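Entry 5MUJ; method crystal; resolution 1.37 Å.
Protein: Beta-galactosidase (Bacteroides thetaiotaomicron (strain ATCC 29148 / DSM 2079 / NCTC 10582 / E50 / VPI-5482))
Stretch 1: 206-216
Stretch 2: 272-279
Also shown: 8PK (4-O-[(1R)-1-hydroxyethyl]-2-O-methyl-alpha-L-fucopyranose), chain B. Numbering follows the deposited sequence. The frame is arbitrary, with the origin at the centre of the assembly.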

ATOM      1  N   TYR A 206      -7.507   7.107  -0.950  1.00 12.83           N
ATOM      2  CA  TYR A 206      -7.110   5.751  -1.316  1.00 11.15           C
ATOM      3  C   TYR A 206      -6.257   5.123  -0.162  1.00 12.10           C
ATOM      4  O   TYR A 206      -6.670   5.219   1.015  1.00 14.71           O
ATOM      5  CB  TYR A 206      -6.417   5.724  -2.651  1.00 12.42           C
ATOM      6  CG  TYR A 206      -7.261   6.092  -3.838  1.00 11.73           C
ATOM      7  CD1 TYR A 206      -8.166   5.188  -4.372  1.00 11.08           C
ATOM      8  CD2 TYR A 206      -7.147   7.340  -4.456  1.00 12.69           C
ATOM      9  CE1 TYR A 206      -8.914   5.463  -5.488  1.00 13.13           C
ATOM     10  CE2 TYR A 206      -7.925   7.642  -5.560  1.00 13.18           C
ATOM     11  CZ  TYR A 206      -8.806   6.727  -6.069  1.00 15.23           C
ATOM     12  OH  TYR A 206      -9.528   7.040  -7.197  1.00 17.78           O
ATOM     13  N   LYS A 207      -5.112   4.485  -0.463  1.00 11.24           N
ATOM     14  CA  LYS A 207      -4.331   3.779   0.605  1.00 10.42           C
ATOM     15  C   LYS A 207      -3.820   4.770   1.647  1.00 11.04           C
ATOM     16  O   LYS A 207      -3.600   5.957   1.288  1.00 12.63           O
ATOM     17  CB  LYS A 207      -3.155   2.961   0.013  1.00 12.37           C
ATOM     18  CG  LYS A 207      -2.155   2.491   1.047  1.00 12.50           C
ATOM     19  CD  LYS A 207      -1.241   1.337   0.619  1.00 14.91           C
ATOM     20  CE  LYS A 207      -0.274   0.962   1.736  1.00 15.04           C
ATOM     21  NZ  LYS A 207       0.544  -0.233   1.355  1.00 15.02           N
ATOM     22  N   SER A 208      -3.753   4.349   2.911  1.00 10.12           N
ATOM     23  CA  SER A 208      -3.127   5.046   4.022  1.00  9.23           C
ATOM     24  C   SER A 208      -2.254   4.087   4.821  1.00 10.52           C
ATOM     25  O   SER A 208      -2.475   2.877   4.788  1.00 14.04           O
ATOM     26  CB  SER A 208      -4.207   5.583   4.976  1.00  9.42           C
ATOM     27  OG  SER A 208      -4.966   4.483   5.497  1.00 11.32           O
ATOM     28  N   THR A 209      -1.269   4.613   5.533  1.00 10.25           N
ATOM     29  CA  THR A 209      -0.485   3.812   6.512  1.00 11.09           C
ATOM     30  C   THR A 209      -0.093   4.768   7.609  1.00 11.14           C
ATOM     31  O   THR A 209       0.319   5.905   7.311  1.00 12.56           O
ATOM     32  CB  THR A 209       0.757   3.147   5.893  1.00 12.85           C
ATOM     33  OG1 THR A 209       0.335   2.112   5.011  1.00 14.73           O
ATOM     34  CG2 THR A 209       1.625   2.550   6.954  1.00 13.71           C
ATOM     35  N   VAL A 210      -0.332   4.391   8.849  1.00 10.84           N
ATOM     36  CA  VAL A 210       0.028   5.211  10.008  1.00 12.10           C
ATOM     37  C   VAL A 210       1.292   4.675  10.654  1.00 12.74           C
ATOM     38  O   VAL A 210       1.400   3.465  10.944  1.00 13.03           O
ATOM     39  CB  VAL A 210      -1.127   5.248  11.039  1.00 12.57           C
ATOM     40  CG1 VAL A 210      -0.720   5.985  12.319  1.00 10.84           C
ATOM     41  CG2 VAL A 210      -2.364   5.852  10.389  1.00 12.14           C
ATOM     42  N   TYR A 211       2.244   5.567  10.888  1.00 14.38           N
ATOM     43  CA  TYR A 211       3.530   5.262  11.525  1.00 13.93           C
ATOM     44  C   TYR A 211       3.584   5.833  12.942  1.00 13.11           C
ATOM     45  O   TYR A 211       3.011   6.888  13.186  1.00 15.67           O
ATOM     46  CB  TYR A 211       4.660   5.846  10.658  1.00 13.91           C
ATOM     47  CG  TYR A 211       4.697   5.235   9.268  1.00 13.91           C
ATOM     48  CD1 TYR A 211       5.215   3.935   9.086  1.00 13.37           C
ATOM     49  CD2 TYR A 211       4.220   5.905   8.153  1.00 14.47           C
ATOM     50  CE1 TYR A 211       5.223   3.340   7.836  1.00 14.20           C
ATOM     51  CE2 TYR A 211       4.220   5.316   6.897  1.00 12.55           C
ATOM     52  CZ  TYR A 211       4.735   4.032   6.735  1.00 13.29           C
ATOM     53  OH  TYR A 211       4.722   3.482   5.473  1.00 13.76           O
ATOM     54  N   TRP A 212       4.261   5.132  13.867  1.00 14.37           N
ATOM     55  CA  TRP A 212       4.592   5.670  15.189  1.00 16.36           C
ATOM     56  C   TRP A 212       5.941   6.387  15.060  1.00 17.57           C
ATOM     57  O   TRP A 212       6.941   5.761  14.794  1.00 17.39           O
ATOM     58  CB  TRP A 212       4.682   4.572  16.274  1.00 19.03           C
ATOM     59  CG  TRP A 212       5.164   5.105  17.591  1.00 24.97           C
ATOM     60  CD1 TRP A 212       4.648   6.163  18.284  1.00 26.24           C
ATOM     61  CD2 TRP A 212       6.274   4.625  18.363  1.00 30.08           C
ATOM     62  NE1 TRP A 212       5.361   6.366  19.440  1.00 30.99           N
ATOM     63  CE2 TRP A 212       6.367   5.436  19.515  1.00 32.71           C
ATOM     64  CE3 TRP A 212       7.202   3.586  18.192  1.00 35.20           C
ATOM     65  CZ2 TRP A 212       7.355   5.238  20.500  1.00 37.61           C
ATOM     66  CZ3 TRP A 212       8.182   3.387  19.170  1.00 37.66           C
ATOM     67  CH2 TRP A 212       8.249   4.212  20.307  1.00 39.82           C
ATOM     68  N   ASP A 213       5.950   7.715  15.168  1.00 19.85           N
ATOM     69  CA  ASP A 213       7.172   8.510  15.111  1.00 18.69           C
ATOM     70  C   ASP A 213       7.570   8.859  16.536  1.00 20.31           C
ATOM     71  O   ASP A 213       7.050   9.793  17.113  1.00 21.04           O
ATOM     72  CB  ASP A 213       6.951   9.777  14.268  1.00 17.83           C
ATOM     73  CG  ASP A 213       8.208  10.636  14.157  1.00 18.79           C
ATOM     74  OD1 ASP A 213       9.301  10.209  14.625  1.00 20.80           O
ATOM     75  OD2 ASP A 213       8.098  11.756  13.628  1.00 18.68           O
ATOM     76  N   LYS A 214       8.481   8.081  17.115  1.00 23.00           N
ATOM     77  CA  LYS A 214       8.979   8.331  18.471  1.00 24.80           C
ATOM     78  C   LYS A 214       9.537   9.751  18.627  1.00 26.01           C
ATOM     79  O   LYS A 214       9.327  10.418  19.652  1.00 29.21           O
ATOM     80  CB  LYS A 214      10.076   7.322  18.836  1.00 28.39           C
ATOM     81  N   ASP A 215      10.214  10.214  17.587  1.00 26.78           N
ATOM     82  CA  ASP A 215      10.855  11.519  17.613  1.00 27.45           C
ATOM     83  C   ASP A 215       9.904  12.721  17.429  1.00 26.17           C
ATOM     84  O   ASP A 215      10.349  13.850  17.573  1.00 27.98           O
ATOM     85  CB  ASP A 215      12.014  11.530  16.608  1.00 30.33           C
ATOM     86  CG  ASP A 215      13.105  10.536  16.987  1.00 32.77           C
ATOM     87  OD1 ASP A 215      13.522  10.532  18.156  1.00 33.98           O
ATOM     88  OD2 ASP A 215      13.523   9.728  16.131  1.00 39.19           O
ATOM     89  N   LYS A 216       8.618  12.493  17.146  1.00 24.73           N
ATOM     90  CA  LYS A 216       7.633  13.577  16.930  1.00 21.39           C
ATOM     91  C   LYS A 216       8.169  14.662  15.985  1.00 19.05           C
ATOM     92  O   LYS A 216       8.051  15.890  16.233  1.00 22.96           O
ATOM     93  CB  LYS A 216       7.171  14.142  18.280  1.00 22.61           C
ATOM     94  CG  LYS A 216       6.506  13.092  19.155  1.00 25.51           C
ATOM     95  CD  LYS A 216       5.812  13.687  20.370  1.00 31.45           C
ATOM     96  CE  LYS A 216       5.140  12.600  21.196  1.00 36.24           C
ATOM     97  NZ  LYS A 216       4.419  13.149  22.371  1.00 39.04           N
ATOM     98  N   GLY A 272       1.393   6.924  -5.620  1.00 13.26           N
ATOM     99  CA  GLY A 272       0.800   6.420  -4.436  1.00 12.94           C
ATOM    100  C   GLY A 272       1.399   5.222  -3.740  1.00 14.00           C
ATOM    101  O   GLY A 272       2.549   4.840  -3.949  1.00 16.59           O
ATOM    102  N   ASP A 273       0.564   4.683  -2.871  1.00 13.85           N
ATOM    103  CA  ASP A 273       0.924   3.618  -1.954  1.00 12.97           C
ATOM    104  C   ASP A 273       2.314   3.793  -1.356  1.00 12.39           C
ATOM    105  O   ASP A 273       3.178   2.929  -1.456  1.00 14.72           O
ATOM    106  CB  ASP A 273       0.700   2.241  -2.604  1.00 14.66           C
ATOM    107  CG  ASP A 273      -0.791   1.959  -2.882  1.00 13.59           C
ATOM    108  OD1 ASP A 273      -1.596   2.927  -2.993  1.00 15.27           O
ATOM    109  OD2 ASP A 273      -1.178   0.768  -2.944  1.00 17.99           O
ATOM    110  N   ALA A 274       2.499   4.908  -0.684  1.00 10.54           N
ATOM    111  CA  ALA A 274       3.709   5.211   0.021  1.00 10.65           C
ATOM    112  C   ALA A 274       3.928   4.205   1.153  1.00 12.85           C
ATOM    113  O   ALA A 274       3.029   3.963   1.970  1.00 15.55           O
ATOM    114  CB  ALA A 274       3.715   6.641   0.551  1.00 12.22           C
ATOM    115  N   HIS A 275       5.139   3.652   1.153  1.00 11.91           N
ATOM    116  CA  HIS A 275       5.621   2.638   2.105  1.00 11.09           C
ATOM    117  C   HIS A 275       7.000   3.095   2.543  1.00 10.51           C
ATOM    118  O   HIS A 275       7.938   3.082   1.751  1.00 12.03           O
ATOM    119  CB  HIS A 275       5.620   1.231   1.442  1.00 10.07           C
ATOM    120  CG  HIS A 275       6.425   0.174   2.158  1.00 10.78           C
ATOM    121  ND1 HIS A 275       6.209  -0.177   3.473  1.00 10.90           N
ATOM    122  CD2 HIS A 275       7.420  -0.630   1.708  1.00 10.56           C
ATOM    123  CE1 HIS A 275       7.053  -1.158   3.812  1.00 10.73           C
ATOM    124  NE2 HIS A 275       7.800  -1.437   2.759  1.00 11.68           N
ATOM    125  N   ILE A 276       7.103   3.517   3.798  1.00 11.21           N
ATOM    126  CA  ILE A 276       8.300   4.164   4.363  1.00 14.40           C
ATOM    127  C   ILE A 276       9.059   3.258   5.334  1.00 13.89           C
ATOM    128  O   ILE A 276       8.473   2.689   6.250  1.00 13.85           O
ATOM    129  CB  ILE A 276       7.933   5.481   5.083  1.00 17.07           C
ATOM    130  CG1 ILE A 276       7.213   6.405   4.092  1.00 19.29           C
ATOM    131  CG2 ILE A 276       9.194   6.173   5.636  1.00 17.60           C
ATOM    132  CD1 ILE A 276       6.849   7.745   4.652  1.00 19.91           C
ATOM    133  N   GLN A 277      10.374   3.134   5.106  1.00 13.26           N
ATOM    134  CA  GLN A 277      11.277   2.521   6.070  1.00 12.83           C
ATOM    135  C   GLN A 277      12.424   3.466   6.390  1.00 13.11           C
ATOM    136  O   GLN A 277      12.759   4.334   5.592  1.00 16.11           O
ATOM    137  CB  GLN A 277      11.793   1.198   5.512  1.00 14.64           C
ATOM    138  CG  GLN A 277      10.660   0.193   5.433  1.00 16.43           C
ATOM    139  CD  GLN A 277      11.117  -1.189   5.108  1.00 15.72           C
ATOM    140  OE1 GLN A 277      12.009  -1.737   5.774  1.00 16.30           O
ATOM    141  NE2 GLN A 277      10.495  -1.780   4.085  1.00 14.53           N
ATOM    142  N   LYS A 278      12.972   3.335   7.587  1.00 12.55           N
ATOM    143  CA  LYS A 278      14.060   4.176   8.039  1.00 15.78           C
ATOM    144  C   LYS A 278      15.345   3.359   7.904  1.00 16.38           C
ATOM    145  O   LYS A 278      15.411   2.227   8.385  1.00 19.61           O
ATOM    146  CB  LYS A 278      13.826   4.620   9.474  1.00 18.81           C
ATOM    147  CG  LYS A 278      14.561   5.907   9.828  1.00 21.96           C
ATOM    148  CD  LYS A 278      14.432   6.246  11.306  1.00 26.86           C
ATOM    149  CE  LYS A 278      15.584   7.105  11.789  1.00 28.95           C
ATOM    150  NZ  LYS A 278      15.255   7.754  13.082  1.00 30.25           N
HETATM  151  N   MSE A 279      16.313   3.922   7.183  1.00 17.80           N
HETATM  152  CA  MSE A 279      17.585   3.293   6.930  1.00 20.63           C
HETATM  153  C   MSE A 279      18.647   4.260   7.354  1.00 22.87           C
HETATM  154  O   MSE A 279      19.051   5.158   6.595  1.00 23.69           O
HETATM  155  CB  MSE A 279      17.556   2.944   5.456  1.00 24.95           C
HETATM  156  CG  MSE A 279      18.781   2.178   5.034  1.00 29.72           C
HETATM  157 SE   MSE A 279      18.808   2.279   3.081  1.00 37.45          SE
HETATM  158  CE  MSE A 279      17.325   1.076   2.617  1.00 26.30           C
TER
HETATM  159  O9  8PK B   8     -15.024   9.788  -9.079  1.00 31.44           O
HETATM  160  C8  8PK B   8     -13.851   9.555  -8.308  1.00 27.43           C
HETATM  161  C10 8PK B   8     -14.218   9.145  -6.899  1.00 28.46           C
HETATM  162  O4  8PK B   8     -13.036   8.560  -8.945  1.00 27.62           O
HETATM  163  C4  8PK B   8     -12.718   8.866 -10.305  1.00 26.30           C
HETATM  164  C5  8PK B   8     -12.534   7.572 -11.070  1.00 25.75           C
HETATM  165  C6  8PK B   8     -13.778   6.680 -10.981  1.00 29.69           C
HETATM  166  O5  8PK B   8     -11.380   6.865 -10.561  1.00 24.10           O
HETATM  167  C3  8PK B   8     -11.467   9.734 -10.403  1.00 27.70           C
HETATM  168  O3  8PK B   8     -11.596  10.973  -9.697  1.00 28.67           O
HETATM  169  C2  8PK B   8     -10.303   8.962  -9.828  1.00 27.18           C
HETATM  170  O2  8PK B   8      -9.129   9.774  -9.962  1.00 30.36           O
HETATM  171  C7  8PK B   8      -8.619  10.280  -8.719  1.00 30.05           C
HETATM  172  C1  8PK B   8     -10.155   7.621 -10.551  1.00 24.79           C
HETATM  173  O   HOH W   1       2.765   0.283  -0.332  1.00 20.74           O
HETATM  174  O   HOH W   2       2.745   1.339   3.238  1.00 22.78           O
HETATM  175  O   HOH W   3      -0.734  -1.331  -1.423  1.00 23.48           O
HETATM  176  O   HOH W   4       4.596   0.801   5.500  1.00 21.97           O

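Two strands, 206-212 and 272-279, run in nearly the same direction, their axes inclined by 15° and 6.9 Å apart at closest approach. The CA atoms nearest each other drift from 5.8 Å between K207 CA and D273 CA to 8.7 Å between Y211 CA and I276 CA. No backbone-to-backbone hydrogen bond links the two stretches, so contact depends on side chains and water. Most of it comes from two residues of the first strand, Y211 and K207, and from D273 and I276 of the second.

Y211 covers the most surface. Its CA-to-CB bond points toward the other strand, and with chi1 near -62° (m) the ring brings its hydroxyl to the backbone of the other strand. At the tip, the phenol oxygen meets the backbone: I276 N donates a hydrogen bond to Y211 OH, 2.9 Å long and, at 169°, close to linear. This is the only direct hydrogen bond between the stretches. It gives a buried strand amide an acceptor, the place that a carbonyl oxygen would take in a regular sheet. Tyrosine suits the position because it combines reach with a polar end and an apolar ring. The ring is put to use as well: Y211 CZ lies 3.9 Å from I276 CB, so I276 supplies both the amide for the hydroxyl and a branched aliphatic side chain, whose CA-to-CB bond points toward the first strand, for apolar packing. The same hydroxyl takes part in a water bridge to H275. Water 4 sits 2.7 Å from Y211 OH and 2.8 Å from H275 ND1, joining two groups whose direct separation, Y211 OH to H275 ND1, is 4.4 Å.

K207 works differently. Its side chain is fully extended, with all four chi angles t, and runs alongside D273. The closest atoms of the pair are K207 CB and D273 OD1, at 3.4 Å, a contact of the aliphatic base with the carboxylate rather than a salt bridge. The ammonium group lies farther along, where water connects it to the second strand. Water 3 accepts from K207 NZ at 3.2 Å and donates to D273 OD2 at 2.6 Å; a carboxylate suits D273's place, because OD1 lies against the K207 methylene while OD2 accepts from this water. Water 1 accepts from K207 NZ at 2.8 Å and has D273 O within reach at 2.9 Å. Water 2 accepts only a weak bond from K207 NZ, at 3.3 Å, but donates to A274 O at 2.9 Å and also lies within hydrogen-bonding distance of T209 OG1, at 3.1 Å. A long, flexible lysine suits this place: its methylenes lie along the buried gap, while the charged end has three waters as partners.

Beyond the strand, a type I turn from D213 to K216, with K216 N hydrogen-bonded to D213 O at 3.1 Å, carries D215 toward K278. D215 OD2 and K278 NZ are 4.0 Å apart: opposite charges near each other, but beyond salt-bridge range, a looser contact at the exposed end.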